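Long-range contact in acyl-CoA dehydrogenase (Thermus thermophilus, PDB 2Z1Q), which probably oxidises saturated acyl-CoA thioesters to their 2,3-dehydroacyl-CoA products, using bound FAD as cofactor: residues R209-L214 with E236-P241. Residues are numbered along the deposited sequence; the frame is centred on the assembly and turned at random.
Sequences RDTPGL and EDVKVP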
# COMPACT_ATOMS: atom_id res chain seq x y z
N ARG B 209 8.68 31.71 -19.65
CA ARG B 209 8.15 32.11 -18.36
C ARG B 209 7.79 33.59 -18.29
O ARG B 209 6.71 33.94 -17.80
CB ARG B 209 9.15 31.79 -17.25
CG ARG B 209 8.55 31.94 -15.87
CD ARG B 209 9.61 31.91 -14.79
NE ARG B 209 9.01 31.90 -13.47
CZ ARG B 209 8.42 30.84 -12.92
NH1 ARG B 209 8.34 29.70 -13.59
NH2 ARG B 209 7.88 30.94 -11.71
N ASP B 210 8.67 34.46 -18.77
CA ASP B 210 8.43 35.90 -18.72
C ASP B 210 7.39 36.44 -19.70
O ASP B 210 7.43 37.62 -20.07
CB ASP B 210 9.76 36.66 -18.92
CG ASP B 210 10.75 36.42 -17.77
OD1 ASP B 210 11.92 36.86 -17.89
OD2 ASP B 210 10.36 35.80 -16.76
N THR B 211 6.45 35.61 -20.12
CA THR B 211 5.41 36.04 -21.05
C THR B 211 4.20 36.60 -20.29
O THR B 211 3.63 35.93 -19.42
CB THR B 211 4.95 34.88 -21.97
OG1 THR B 211 6.03 34.45 -22.81
CG2 THR B 211 3.78 35.32 -22.86
N PRO B 212 3.79 37.85 -20.60
CA PRO B 212 2.65 38.48 -19.93
C PRO B 212 1.37 37.65 -20.05
O PRO B 212 1.09 37.09 -21.11
CB PRO B 212 2.52 39.82 -20.66
CG PRO B 212 3.93 40.11 -21.09
CD PRO B 212 4.41 38.77 -21.57
N GLY B 213 0.59 37.59 -18.97
CA GLY B 213 -0.64 36.82 -19.00
C GLY B 213 -0.49 35.42 -18.44
O GLY B 213 -1.48 34.73 -18.19
N LEU B 214 0.75 34.99 -18.26
CA LEU B 214 1.03 33.67 -17.71
C LEU B 214 1.33 33.80 -16.22
O LEU B 214 2.25 34.51 -15.84
CB LEU B 214 2.23 33.04 -18.40
CG LEU B 214 2.54 31.62 -17.96
CD1 LEU B 214 1.68 30.63 -18.73
CD2 LEU B 214 4.00 31.33 -18.19
N GLU B 236 -3.92 33.70 -19.28
CA GLU B 236 -4.91 34.74 -19.54
C GLU B 236 -4.40 35.60 -20.68
O GLU B 236 -3.52 36.44 -20.49
CB GLU B 236 -5.12 35.61 -18.29
CG GLU B 236 -5.62 34.83 -17.07
CD GLU B 236 -5.66 35.68 -15.80
OE1 GLU B 236 -5.88 35.10 -14.72
OE2 GLU B 236 -5.47 36.91 -15.88
N ASP B 237 -4.94 35.39 -21.88
CA ASP B 237 -4.53 36.12 -23.07
C ASP B 237 -3.01 36.12 -23.25
O ASP B 237 -2.37 37.17 -23.23
CB ASP B 237 -5.04 37.57 -23.02
CG ASP B 237 -6.56 37.65 -23.05
OD1 ASP B 237 -7.18 36.94 -23.87
OD2 ASP B 237 -7.13 38.44 -22.27
N VAL B 238 -2.43 34.93 -23.43
CA VAL B 238 -0.98 34.81 -23.62
C VAL B 238 -0.59 34.91 -25.10
O VAL B 238 -1.07 34.13 -25.93
CB VAL B 238 -0.44 33.48 -23.04
CG1 VAL B 238 1.02 33.29 -23.43
CG2 VAL B 238 -0.57 33.47 -21.52
N LYS B 239 0.28 35.87 -25.41
CA LYS B 239 0.76 36.09 -26.77
C LYS B 239 1.93 35.16 -27.06
O LYS B 239 2.95 35.20 -26.38
CB LYS B 239 1.22 37.54 -26.95
CG LYS B 239 0.12 38.58 -26.84
CD LYS B 239 -0.67 38.72 -28.13
CE LYS B 239 0.17 39.40 -29.21
NZ LYS B 239 0.60 40.76 -28.78
N VAL B 240 1.77 34.34 -28.09
CA VAL B 240 2.81 33.40 -28.48
C VAL B 240 3.12 33.54 -29.97
O VAL B 240 2.24 33.36 -30.82
CB VAL B 240 2.38 31.95 -28.17
CG1 VAL B 240 3.45 30.98 -28.60
CG2 VAL B 240 2.12 31.80 -26.68
N PRO B 241 4.37 33.90 -30.29
CA PRO B 241 4.79 34.07 -31.69
C PRO B 241 4.45 32.84 -32.53
O PRO B 241 4.64 31.70 -32.09
CB PRO B 241 6.29 34.28 -31.56
CG PRO B 241 6.40 35.05 -30.27
CD PRO B 241 5.44 34.30 -29.36
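G213 and E236 are joined by the one hydrogen bond between 209-214 and 236-241: E236 N donates to G213 O over 2.9 Å, nearly straight at hydrogen (170°) but tilted 28° from the carbonyl plane. Beside it, G213 CA approaches E236 O at 3.3 Å in a bent CA-H...O contact. G213 is the third residue of a type II turn, T211 to L214, closed by L214 N to T211 O; its positive phi suits glycine, and with no side chain it lets E236 O come close to its CA.

The apolar part centres on V238, whose two methyls touch different parts of the turn. CG2 lies against the backbone, 3.6 Å from G213 C, and reaches L214 CB at 4.2 Å. CG1 meets T211 CG2 tightly, at 3.5 Å, the two side chains crossing at about a right angle. T211 CG2, anti to the backbone N (chi1 -65° for OG1), also lies 3.6 Å from K239 O, while OG1 is hydrogen-bonded to E208 O, just before the segment.

This is a surface contact within the middle domain, joining the loop between strands 201-208 and 214-216 to the corner between 230-235 and 238-241. D237 and V238 form a G1 bulge opposite L175 of strand 172-183, and V238 also packs on V207.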